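Local coordinates for protein putative amidohydrolase (Unidentified, PDB 3FEQ) that probably acts as a zinc-dependent prolidase of the amidohydrolase superfamily, hydrolysing dipeptides that end in proline, at residues A260-H264 and I310-V316; I29-R33 and Q403-L407; G140-R146 and G196-D202. All coordinates share one frame. Residue numbers count along the deposited sequence, not the author numbering.

Contact 1 (A260-H264 and I310-V316); sequences AKLMH and IYANAGV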
ATOM      1  N   ALA C 260      36.214  18.277  25.105  1.00 51.87           N
ATOM      2  CA  ALA C 260      36.818  17.326  26.021  1.00 49.38           C
ATOM      3  C   ALA C 260      36.413  17.616  27.460  1.00 50.04           C
ATOM      4  O   ALA C 260      35.979  16.719  28.181  1.00 47.72           O
ATOM      5  CB  ALA C 260      38.318  17.349  25.874  1.00 51.99           C
ATOM      6  N   LYS C 261      36.515  18.881  27.853  1.00 51.99           N
ATOM      7  CA  LYS C 261      36.169  19.303  29.201  1.00 57.95           C
ATOM      8  C   LYS C 261      34.701  18.990  29.475  1.00 49.74           C
ATOM      9  O   LYS C 261      34.367  18.450  30.525  1.00 46.52           O
ATOM     10  CB  LYS C 261      36.434  20.804  29.358  1.00 65.91           C
ATOM     11  CG  LYS C 261      37.157  21.260  30.646  1.00 74.96           C
ATOM     12  CD  LYS C 261      36.970  22.783  30.873  1.00 76.57           C
ATOM     13  CE  LYS C 261      38.172  23.518  31.469  1.00 80.75           C
ATOM     14  NZ  LYS C 261      37.986  23.884  32.899  1.00 75.90           N
ATOM     15  N   LEU C 262      33.841  19.272  28.498  1.00 52.48           N
ATOM     16  CA  LEU C 262      32.410  18.950  28.591  1.00 47.70           C
ATOM     17  C   LEU C 262      32.154  17.455  28.710  1.00 43.02           C
ATOM     18  O   LEU C 262      31.268  17.030  29.441  1.00 48.36           O
ATOM     19  CB  LEU C 262      31.663  19.487  27.379  1.00 46.34           C
ATOM     20  CG  LEU C 262      30.141  19.389  27.393  1.00 47.40           C
ATOM     21  CD1 LEU C 262      29.559  20.314  28.452  1.00 57.56           C
ATOM     22  CD2 LEU C 262      29.623  19.758  26.022  1.00 49.80           C
ATOM     23  N   MET C 263      32.940  16.669  27.985  1.00 44.38           N
ATOM     24  CA  MET C 263      32.879  15.220  28.066  1.00 41.06           C
ATOM     25  C   MET C 263      33.239  14.698  29.450  1.00 46.37           C
ATOM     26  O   MET C 263      32.534  13.851  30.001  1.00 43.93           O
ATOM     27  CB  MET C 263      33.789  14.593  27.012  1.00 41.50           C
ATOM     28  CG  MET C 263      33.037  13.812  25.959  1.00 47.00           C
ATOM     29  SD  MET C 263      34.093  13.150  24.668  1.00 39.04           S
ATOM     30  CE  MET C 263      34.985  14.635  24.255  1.00 43.29           C
ATOM     31  N   HIS C 264      34.334  15.202  30.016  1.00 53.11           N
ATOM     32  CA  HIS C 264      34.755  14.803  31.360  1.00 50.98           C
ATOM     33  C   HIS C 264      33.688  15.138  32.391  1.00 47.55           C
ATOM     34  O   HIS C 264      33.413  14.355  33.289  1.00 50.86           O
ATOM     35  CB  HIS C 264      36.070  15.479  31.733  1.00 55.19           C
ATOM     36  CG  HIS C 264      36.387  15.413  33.194  1.00 59.74           C
ATOM     37  ND1 HIS C 264      36.679  14.229  33.838  1.00 61.75           N
ATOM     38  CD2 HIS C 264      36.439  16.380  34.140  1.00 49.25           C
ATOM     39  CE1 HIS C 264      36.920  14.475  35.115  1.00 56.83           C
ATOM     40  NE2 HIS C 264      36.780  15.773  35.322  1.00 48.51           N
ATOM     41  N   ILE C 310      44.818  15.468  24.429  1.00 47.64           N
ATOM     42  CA  ILE C 310      43.714  16.315  24.853  1.00 42.50           C
ATOM     43  C   ILE C 310      42.773  15.570  25.787  1.00 52.18           C
ATOM     44  O   ILE C 310      42.431  16.075  26.862  1.00 52.14           O
ATOM     45  CB  ILE C 310      42.922  16.820  23.654  1.00 44.25           C
ATOM     46  CG1 ILE C 310      43.884  17.371  22.589  1.00 39.43           C
ATOM     47  CG2 ILE C 310      41.856  17.814  24.112  1.00 44.44           C
ATOM     48  CD1 ILE C 310      43.211  18.087  21.456  1.00 34.72           C
ATOM     49  N   TYR C 311      42.399  14.354  25.390  1.00 53.29           N
ATOM     50  CA  TYR C 311      41.536  13.504  26.203  1.00 53.36           C
ATOM     51  C   TYR C 311      42.132  13.170  27.574  1.00 54.86           C
ATOM     52  O   TYR C 311      41.424  13.192  28.587  1.00 58.18           O
ATOM     53  CB  TYR C 311      41.193  12.219  25.451  1.00 55.66           C
ATOM     54  CG  TYR C 311      40.222  12.419  24.313  1.00 52.76           C
ATOM     55  CD1 TYR C 311      39.054  13.157  24.488  1.00 50.17           C
ATOM     56  CD2 TYR C 311      40.455  11.848  23.068  1.00 49.25           C
ATOM     57  CE1 TYR C 311      38.165  13.343  23.440  1.00 48.41           C
ATOM     58  CE2 TYR C 311      39.574  12.032  22.018  1.00 44.42           C
ATOM     59  CZ  TYR C 311      38.432  12.773  22.212  1.00 46.40           C
ATOM     60  OH  TYR C 311      37.566  12.967  21.168  1.00 46.53           O
ATOM     61  N   ALA C 312      43.422  12.841  27.591  1.00 47.05           N
ATOM     62  CA  ALA C 312      44.138  12.590  28.830  1.00 45.24           C
ATOM     63  C   ALA C 312      44.122  13.829  29.712  1.00 51.76           C
ATOM     64  O   ALA C 312      43.840  13.752  30.908  1.00 50.00           O
ATOM     65  CB  ALA C 312      45.556  12.189  28.532  1.00 44.53           C
ATOM     66  N   ASN C 313      44.405  14.974  29.105  1.00 55.00           N
ATOM     67  CA  ASN C 313      44.478  16.231  29.830  1.00 55.68           C
ATOM     68  C   ASN C 313      43.179  16.625  30.491  1.00 57.85           C
ATOM     69  O   ASN C 313      43.172  17.010  31.652  1.00 65.93           O
ATOM     70  CB  ASN C 313      44.933  17.349  28.912  1.00 59.30           C
ATOM     71  CG  ASN C 313      46.382  17.230  28.546  1.00 65.83           C
ATOM     72  OD1 ASN C 313      47.148  16.547  29.225  1.00 72.65           O
ATOM     73  ND2 ASN C 313      46.769  17.871  27.453  1.00 78.11           N
ATOM     74  N   ALA C 314      42.079  16.530  29.755  1.00 56.87           N
ATOM     75  CA  ALA C 314      40.772  16.835  30.319  1.00 51.98           C
ATOM     76  C   ALA C 314      40.249  15.702  31.211  1.00 52.53           C
ATOM     77  O   ALA C 314      39.223  15.850  31.881  1.00 53.38           O
ATOM     78  CB  ALA C 314      39.780  17.167  29.224  1.00 51.47           C
ATOM     79  N   GLY C 315      40.973  14.587  31.242  1.00 43.38           N
ATOM     80  CA  GLY C 315      40.595  13.461  32.081  1.00 50.91           C
ATOM     81  C   GLY C 315      39.303  12.814  31.621  1.00 53.96           C
ATOM     82  O   GLY C 315      38.368  12.632  32.403  1.00 54.04           O
ATOM     83  N   VAL C 316      39.253  12.487  30.337  1.00 52.26           N
ATOM     84  CA  VAL C 316      38.136  11.759  29.770  1.00 47.41           C
ATOM     85  C   VAL C 316      38.567  10.325  29.529  1.00 44.47           C
ATOM     86  O   VAL C 316      39.506  10.091  28.759  1.00 44.50           O
ATOM     87  CB  VAL C 316      37.750  12.357  28.413  1.00 51.26           C
ATOM     88  CG1 VAL C 316      36.477  11.723  27.909  1.00 50.87           C
ATOM     89  CG2 VAL C 316      37.593  13.854  28.524  1.00 40.03           C
TER

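Contact 2 (I29-R33 and Q403-L407); sequences IDGER and QRGTL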
ATOM      1  N   ILE C  29      40.136 -21.189  38.799  1.00 65.12           N
ATOM      2  CA  ILE C  29      38.869 -21.026  38.098  1.00 67.58           C
ATOM      3  C   ILE C  29      37.934 -22.137  38.529  1.00 72.05           C
ATOM      4  O   ILE C  29      38.294 -23.311  38.443  1.00 78.56           O
ATOM      5  CB  ILE C  29      39.048 -21.179  36.564  1.00 66.17           C
ATOM      6  CG1 ILE C  29      40.232 -20.361  36.033  1.00 65.97           C
ATOM      7  CG2 ILE C  29      37.783 -20.836  35.848  1.00 56.27           C
ATOM      8  CD1 ILE C  29      40.117 -18.882  36.245  1.00 68.54           C
ATOM      9  N   ASP C  30      36.728 -21.778  38.961  1.00 76.05           N
ATOM     10  CA  ASP C  30      35.650 -22.761  39.130  1.00 83.37           C
ATOM     11  C   ASP C  30      34.421 -22.407  38.301  1.00 79.72           C
ATOM     12  O   ASP C  30      33.820 -21.345  38.475  1.00 82.16           O
ATOM     13  CB  ASP C  30      35.259 -22.934  40.608  1.00 91.11           C
ATOM     14  CG  ASP C  30      34.316 -24.119  40.839  1.00101.23           C
ATOM     15  OD1 ASP C  30      33.190 -23.889  41.334  1.00 99.68           O
ATOM     16  OD2 ASP C  30      34.703 -25.276  40.536  1.00114.03           O
ATOM     17  N   GLY C  31      34.025 -23.334  37.437  1.00 74.53           N
ATOM     18  CA  GLY C  31      32.974 -23.078  36.479  1.00 71.08           C
ATOM     19  C   GLY C  31      33.457 -22.044  35.496  1.00 68.48           C
ATOM     20  O   GLY C  31      34.411 -22.272  34.759  1.00 70.50           O
ATOM     21  N   GLU C  32      32.824 -20.882  35.534  1.00 68.27           N
ATOM     22  CA  GLU C  32      33.145 -19.805  34.624  1.00 67.30           C
ATOM     23  C   GLU C  32      33.732 -18.619  35.372  1.00 64.56           C
ATOM     24  O   GLU C  32      34.049 -17.595  34.770  1.00 65.02           O
ATOM     25  CB  GLU C  32      31.890 -19.377  33.877  1.00 67.38           C
ATOM     26  CG  GLU C  32      31.163 -20.522  33.206  1.00 70.26           C
ATOM     27  CD  GLU C  32      29.987 -20.057  32.380  1.00 75.36           C
ATOM     28  OE1 GLU C  32      29.335 -20.906  31.741  1.00 75.04           O
ATOM     29  OE2 GLU C  32      29.717 -18.840  32.363  1.00 86.13           O
ATOM     30  N   ARG C  33      33.893 -18.768  36.683  1.00 60.97           N
ATOM     31  CA  ARG C  33      34.320 -17.661  37.531  1.00 60.70           C
ATOM     32  C   ARG C  33      35.698 -17.853  38.150  1.00 59.82           C
ATOM     33  O   ARG C  33      36.189 -18.975  38.272  1.00 63.03           O
ATOM     34  CB  ARG C  33      33.284 -17.394  38.618  1.00 60.29           C
ATOM     35  CG  ARG C  33      31.886 -17.225  38.069  1.00 58.60           C
ATOM     36  CD  ARG C  33      31.176 -16.112  38.782  1.00 60.02           C
ATOM     37  NE  ARG C  33      30.212 -15.429  37.922  1.00 62.48           N
ATOM     38  CZ  ARG C  33      30.406 -14.225  37.384  1.00 60.76           C
ATOM     39  NH1 ARG C  33      29.464 -13.654  36.641  1.00 51.88           N
ATOM     40  NH2 ARG C  33      31.546 -13.587  37.592  1.00 68.24           N
ATOM     41  N   GLN C 403      38.190 -18.497  27.966  1.00 47.63           N
ATOM     42  CA  GLN C 403      36.936 -17.780  27.842  1.00 49.86           C
ATOM     43  C   GLN C 403      35.869 -18.438  28.715  1.00 44.28           C
ATOM     44  O   GLN C 403      35.664 -19.642  28.637  1.00 39.30           O
ATOM     45  CB  GLN C 403      36.518 -17.757  26.373  1.00 55.78           C
ATOM     46  CG  GLN C 403      35.633 -16.599  25.970  1.00 58.03           C
ATOM     47  CD  GLN C 403      35.533 -16.440  24.465  1.00 56.58           C
ATOM     48  OE1 GLN C 403      35.383 -15.328  23.969  1.00 74.72           O
ATOM     49  NE2 GLN C 403      35.620 -17.543  23.733  1.00 32.99           N
ATOM     50  N   ARG C 404      35.238 -17.652  29.581  1.00 42.87           N
ATOM     51  CA  ARG C 404      34.277 -18.176  30.552  1.00 59.54           C
ATOM     52  C   ARG C 404      34.672 -19.544  31.118  1.00 61.97           C
ATOM     53  O   ARG C 404      33.952 -20.536  30.964  1.00 58.92           O
ATOM     54  CB  ARG C 404      32.862 -18.220  29.959  1.00 66.44           C
ATOM     55  CG  ARG C 404      32.122 -16.884  29.998  1.00 70.16           C
ATOM     56  CD  ARG C 404      30.639 -17.042  29.719  1.00 67.49           C
ATOM     57  NE  ARG C 404      30.383 -17.483  28.350  1.00 73.31           N
ATOM     58  CZ  ARG C 404      29.687 -18.566  28.026  1.00 67.94           C
ATOM     59  NH1 ARG C 404      29.158 -19.327  28.971  1.00 74.80           N
ATOM     60  NH2 ARG C 404      29.505 -18.882  26.754  1.00 61.27           N
ATOM     61  N   GLY C 405      35.842 -19.599  31.741  1.00 64.97           N
ATOM     62  CA  GLY C 405      36.298 -20.826  32.361  1.00 62.91           C
ATOM     63  C   GLY C 405      37.103 -21.701  31.427  1.00 62.44           C
ATOM     64  O   GLY C 405      38.177 -22.162  31.785  1.00 75.47           O
ATOM     65  N   THR C 406      36.597 -21.940  30.228  1.00 59.22           N
ATOM     66  CA  THR C 406      37.209 -22.947  29.365  1.00 57.38           C
ATOM     67  C   THR C 406      38.332 -22.420  28.453  1.00 55.69           C
ATOM     68  O   THR C 406      38.380 -21.241  28.118  1.00 59.97           O
ATOM     69  CB  THR C 406      36.156 -23.742  28.568  1.00 52.01           C
ATOM     70  OG1 THR C 406      36.435 -23.611  27.176  1.00 55.94           O
ATOM     71  CG2 THR C 406      34.741 -23.234  28.856  1.00 46.86           C
ATOM     72  N   LEU C 407      39.251 -23.303  28.086  1.00 56.97           N
ATOM     73  CA  LEU C 407      40.403 -22.931  27.274  1.00 60.90           C
ATOM     74  C   LEU C 407      40.046 -23.021  25.789  1.00 56.78           C
ATOM     75  O   LEU C 407      39.504 -24.017  25.335  1.00 56.83           O
ATOM     76  CB  LEU C 407      41.603 -23.834  27.614  1.00 60.13           C
ATOM     77  CG  LEU C 407      42.796 -23.872  26.652  1.00 61.74           C
ATOM     78  CD1 LEU C 407      43.803 -22.802  26.987  1.00 57.66           C
ATOM     79  CD2 LEU C 407      43.457 -25.233  26.638  1.00 54.77           C
TER

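Contact 3 (G140-R146 and G196-D202); sequences GGHGDFR and GVASPTD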
ATOM      1  N   GLY C 140      21.206  10.290   3.914  1.00 31.56           N
ATOM      2  CA  GLY C 140      22.423  10.908   3.414  1.00 38.17           C
ATOM      3  C   GLY C 140      23.513  10.903   4.456  1.00 38.76           C
ATOM      4  O   GLY C 140      24.544  11.560   4.295  1.00 46.58           O
ATOM      5  N   GLY C 141      23.278  10.146   5.524  1.00 35.87           N
ATOM      6  CA  GLY C 141      24.130  10.167   6.702  1.00 36.30           C
ATOM      7  C   GLY C 141      25.273   9.200   6.547  1.00 34.80           C
ATOM      8  O   GLY C 141      25.451   8.608   5.487  1.00 35.12           O
ATOM      9  N   HIS C 142      26.050   9.028   7.610  1.00 40.57           N
ATOM     10  CA  HIS C 142      27.274   8.245   7.518  1.00 47.39           C
ATOM     11  C   HIS C 142      26.886   6.796   7.254  1.00 42.13           C
ATOM     12  O   HIS C 142      27.667   6.022   6.706  1.00 47.66           O
ATOM     13  CB  HIS C 142      28.154   8.425   8.778  1.00 50.19           C
ATOM     14  CG  HIS C 142      29.470   7.698   8.729  1.00 59.86           C
ATOM     15  ND1 HIS C 142      30.385   7.867   7.708  1.00 53.97           N
ATOM     16  CD2 HIS C 142      30.032   6.814   9.590  1.00 63.82           C
ATOM     17  CE1 HIS C 142      31.438   7.098   7.931  1.00 58.60           C
ATOM     18  NE2 HIS C 142      31.250   6.450   9.067  1.00 59.89           N
ATOM     19  N   GLY C 143      25.645   6.456   7.580  1.00 41.24           N
ATOM     20  CA  GLY C 143      25.135   5.115   7.327  1.00 40.01           C
ATOM     21  C   GLY C 143      24.534   4.923   5.946  1.00 39.50           C
ATOM     22  O   GLY C 143      24.297   3.797   5.521  1.00 41.38           O
ATOM     23  N   ASP C 144      24.290   6.020   5.239  1.00 39.26           N
ATOM     24  CA  ASP C 144      23.560   5.974   3.977  1.00 40.33           C
ATOM     25  C   ASP C 144      24.550   5.849   2.833  1.00 40.76           C
ATOM     26  O   ASP C 144      25.289   6.792   2.547  1.00 45.66           O
ATOM     27  CB  ASP C 144      22.730   7.247   3.825  1.00 40.03           C
ATOM     28  CG  ASP C 144      21.643   7.129   2.773  1.00 50.37           C
ATOM     29  OD1 ASP C 144      21.647   6.147   1.988  1.00 51.33           O
ATOM     30  OD2 ASP C 144      20.787   8.044   2.730  1.00 39.64           O
ATOM     31  N   PHE C 145      24.568   4.686   2.185  1.00 49.40           N
ATOM     32  CA  PHE C 145      25.595   4.370   1.176  1.00 49.47           C
ATOM     33  C   PHE C 145      25.087   4.538  -0.241  1.00 50.33           C
ATOM     34  O   PHE C 145      25.692   4.035  -1.181  1.00 62.99           O
ATOM     35  CB  PHE C 145      26.159   2.951   1.361  1.00 51.21           C
ATOM     36  CG  PHE C 145      26.876   2.753   2.663  1.00 57.10           C
ATOM     37  CD1 PHE C 145      28.046   3.452   2.938  1.00 62.39           C
ATOM     38  CD2 PHE C 145      26.351   1.914   3.640  1.00 66.35           C
ATOM     39  CE1 PHE C 145      28.689   3.307   4.158  1.00 68.50           C
ATOM     40  CE2 PHE C 145      26.993   1.756   4.866  1.00 68.66           C
ATOM     41  CZ  PHE C 145      28.160   2.455   5.127  1.00 64.31           C
ATOM     42  N   ARG C 146      23.979   5.253  -0.393  1.00 48.94           N
ATOM     43  CA  ARG C 146      23.423   5.515  -1.707  1.00 46.86           C
ATOM     44  C   ARG C 146      24.238   6.575  -2.409  1.00 47.60           C
ATOM     45  O   ARG C 146      24.627   7.562  -1.795  1.00 50.64           O
ATOM     46  CB  ARG C 146      21.955   5.926  -1.611  1.00 44.20           C
ATOM     47  CG  ARG C 146      21.033   4.748  -1.326  1.00 41.90           C
ATOM     48  CD  ARG C 146      19.606   5.188  -1.088  1.00 46.43           C
ATOM     49  NE  ARG C 146      19.458   5.903   0.178  1.00 46.93           N
ATOM     50  CZ  ARG C 146      18.295   6.319   0.669  1.00 41.01           C
ATOM     51  NH1 ARG C 146      17.172   6.084   0.004  1.00 31.43           N
ATOM     52  NH2 ARG C 146      18.255   6.977   1.821  1.00 45.38           N
ATOM     53  N   GLY C 196      31.474  11.299   8.060  1.00 45.26           N
ATOM     54  CA  GLY C 196      32.524  10.324   8.305  1.00 61.26           C
ATOM     55  C   GLY C 196      33.535  10.178   7.188  1.00 71.63           C
ATOM     56  O   GLY C 196      33.846  11.141   6.491  1.00 78.44           O
ATOM     57  N   VAL C 197      34.063   8.966   7.038  1.00 74.63           N
ATOM     58  CA  VAL C 197      35.090   8.689   6.041  1.00 74.92           C
ATOM     59  C   VAL C 197      34.603   7.675   4.988  1.00 83.08           C
ATOM     60  O   VAL C 197      34.804   7.872   3.786  1.00 82.84           O
ATOM     61  CB  VAL C 197      36.395   8.201   6.716  1.00 70.97           C
ATOM     62  CG1 VAL C 197      37.416   7.759   5.670  1.00 69.72           C
ATOM     63  CG2 VAL C 197      36.971   9.292   7.624  1.00 57.55           C
ATOM     64  N   ALA C 198      33.903   6.633   5.445  1.00 86.18           N
ATOM     65  CA  ALA C 198      33.554   5.476   4.611  1.00 82.42           C
ATOM     66  C   ALA C 198      32.198   5.587   3.895  1.00 85.37           C
ATOM     67  O   ALA C 198      31.744   4.631   3.262  1.00 89.50           O
ATOM     68  CB  ALA C 198      33.615   4.194   5.443  1.00 79.74           C
ATOM     69  N   SER C 199      31.556   6.747   3.996  1.00 82.94           N
ATOM     70  CA  SER C 199      30.279   6.994   3.323  1.00 82.24           C
ATOM     71  C   SER C 199      30.454   7.976   2.162  1.00 83.62           C
ATOM     72  O   SER C 199      31.329   8.844   2.219  1.00 85.70           O
ATOM     73  CB  SER C 199      29.253   7.536   4.320  1.00 82.66           C
ATOM     74  OG  SER C 199      29.844   8.479   5.201  1.00 81.14           O
ATOM     75  N   PRO C 200      29.631   7.842   1.102  1.00 86.17           N
ATOM     76  CA  PRO C 200      29.800   8.653  -0.124  1.00 87.06           C
ATOM     77  C   PRO C 200      29.557  10.179  -0.024  1.00 85.34           C
ATOM     78  O   PRO C 200      30.360  10.958  -0.549  1.00 84.27           O
ATOM     79  CB  PRO C 200      28.828   8.003  -1.124  1.00 86.32           C
ATOM     80  CG  PRO C 200      27.833   7.276  -0.288  1.00 85.34           C
ATOM     81  CD  PRO C 200      28.542   6.854   0.970  1.00 83.42           C
ATOM     82  N   THR C 201      28.476  10.600   0.637  1.00 83.85           N
ATOM     83  CA  THR C 201      27.921  11.949   0.426  1.00 79.47           C
ATOM     84  C   THR C 201      28.217  12.995   1.509  1.00 76.11           C
ATOM     85  O   THR C 201      28.100  14.193   1.255  1.00 73.97           O
ATOM     86  CB  THR C 201      26.395  11.924   0.138  1.00 77.27           C
ATOM     87  OG1 THR C 201      25.701  11.282   1.216  1.00 80.50           O
ATOM     88  CG2 THR C 201      26.107  11.184  -1.151  1.00 82.14           C
ATOM     89  N   ASP C 202      28.597  12.547   2.703  1.00 74.14           N
ATOM     90  CA  ASP C 202      28.741  13.448   3.850  1.00 72.03           C
ATOM     91  C   ASP C 202      30.187  13.833   4.135  1.00 69.87           C
ATOM     92  O   ASP C 202      30.997  12.978   4.504  1.00 68.68           O
ATOM     93  CB  ASP C 202      28.103  12.846   5.108  1.00 72.60           C
ATOM     94  CG  ASP C 202      28.351  11.347   5.235  1.00 77.28           C
ATOM     95  OD1 ASP C 202      29.075  10.932   6.171  1.00 72.97           O
ATOM     96  OD2 ASP C 202      27.818  10.581   4.397  1.00 82.03           O
TER

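Contact 1 (A260-H264 and I310-V316)
The two helical segments cross at -49° with their axes 9.1 Å apart, an approach permitted by small residues at the crossing. Ala260 CB is the central bump: it lies 3.7 Å from Ala314 CB and 4.0 Å from Ile310 CG2, with Tyr311 CD1 at 4.5 Å, so it fills the hollow formed by one turn of the 310-314 helix. That helix ends in a Schellman motif, evidenced by the positive phi of Gly315 (67°) and the bond from Val316 N to Tyr311 O (2.9 Å). Beyond the turn, Val316 packs beside the 260-264 helix, its CG2 3.3 Å from Ala260 O and 3.9 Å from His264 CB, while Val316 CG1 is 4.0 Å from Met263 CB. His264 closes the exposed margin: Ala314 O sits over one ring face, 3.2 Å from His264 CG, and His264 ND1 gives Gly315 O a short but bent, weak hydrogen bond (2.7 Å, 122°). On the buried side Met263 CE meets the Tyr311 ring edge at CE1 (3.5 Å); Met263 SD, 5.4 Å from the ring centroid and 63° off its normal, makes an oblique Met-aromatic contact. Both side chains continue inward onto Ile238 of helix 235-243 and Val270 of strand 269-271, and Tyr311 OH bonds Gly252 O of strand 248-254.

Contact 2 (I29-R33 and Q403-L407)
Two hairpin tips from distant parts of the chain meet here, and their main-chain hydrogen bonds run within each hairpin or to a third segment, not to each other. In 29-33 a type II' turn joins strands 20-30 and 33-38: Asp30 N donates to Arg33 O (2.9 Å) and Arg33 N to Asp30 O (3.1 Å), with Gly31 at phi 67°, psi -114°. In 403-407, Gln403 N reaches Thr406 O at 2.8 Å, and Thr406 N returns weak bonds to Gln403 O (2.9 Å) and Arg404 O (3.1 Å). Glu32 and Gly405 each also make a backbone hydrogen bond with Ala375, and Arg404 N donates to Asp376 OD1, so the loop carrying Ala375 and Asp376 serves both tips.

Between the tips themselves, Gly405 CA directs a CH···O contact at Gly31 O (3.4 Å, 144° at the hydrogen) and touches Ile29 CG2 at 3.8 Å. The lack of a beta carbon lets the CA atoms of Glu32 and Gly405 come to 4.0 Å; a CB on Gly405 would clash with Gly31 O (2.1 Å), and the backbone angles of Gly405 (phi 90°, psi -49°) already disfavour one. Outside this point, Arg404 NH1 forms a salt bridge with Glu32 through weak bonds to OE1 (3.2 Å, 120°) and OE2 (3.5 Å, 171°); Arg404 NH2 has a weak partner in Glu120 O. The chemistry thus implies a junction fixed by close glycine packing and shared bonding to Ala375, to which a weakly bonded charge pair at the surface margin adds a looser electrostatic tie.

Contact 3 (G140-R146 and G196-D202)
Neither segment is regular helix or strand; one follows strand 135-137, the other strand 189-192. Residues 141-144 form a type I turn closed by Asp144 N to Gly141 O (2.8 Å), and the CA atoms of His142 and Ser199 come within 5.3 Å. Gly196 lies so near that a beta carbon on it would be 2.0 Å from His142 CE1.

The side chains form a hydrogen-bonded chain: His142 ND1 donates to Ser199 OG (2.6 Å, 142°), and Ser199 OG donates to Asp202 OD1 (2.7 Å), which also accepts from Gly196 N (3.1 Å). Within 140-146, Asp144 OD2 accepts from Gly140 N (2.6 Å), and the carboxylate forms a salt bridge with Arg146 (OD1 to NE, 2.9 Å). Phe145 CD1 packs on Pro200 CD (4.0 Å); the ring edge also faces the carbonyl Ala198 O (CE1, 3.4 Å). Thr201 OG1 adds a weak bond to Gly140 O (3.3 Å), and Thr201 packs on Gln183 of a second subunit.

The His142 side chain lies about 4 Å from a zinc ion and stacks on the metal ligand His231. Such an arrangement is consistent with the active-site loops of an amidohydrolase TIM barrel, which extend from the C-terminal ends of its strands.

How the contacts relate
The three contacts sample different layers of the fold. Contact 1 packs two helices at the outside of the barrel, with Tyr311 about 13 Å from a zinc ion; contact 3 joins loops beside the metal site, His142 reaching to about 4 Å from a zinc ion. Contact 2 belongs to the small beta domain built from both chain termini, so its loop encloses the other two along the sequence, and it lies across the chain's centre from contact 3, 42 Å between centres. None is wholly buried. Chemistry follows place: contact 1 is mainly apolar, contact 2 combines glycine packing with a surface charge pair, and contact 3, with the largest buried area (431 Å²), is polar, with one short bond across it and most others inside each loop.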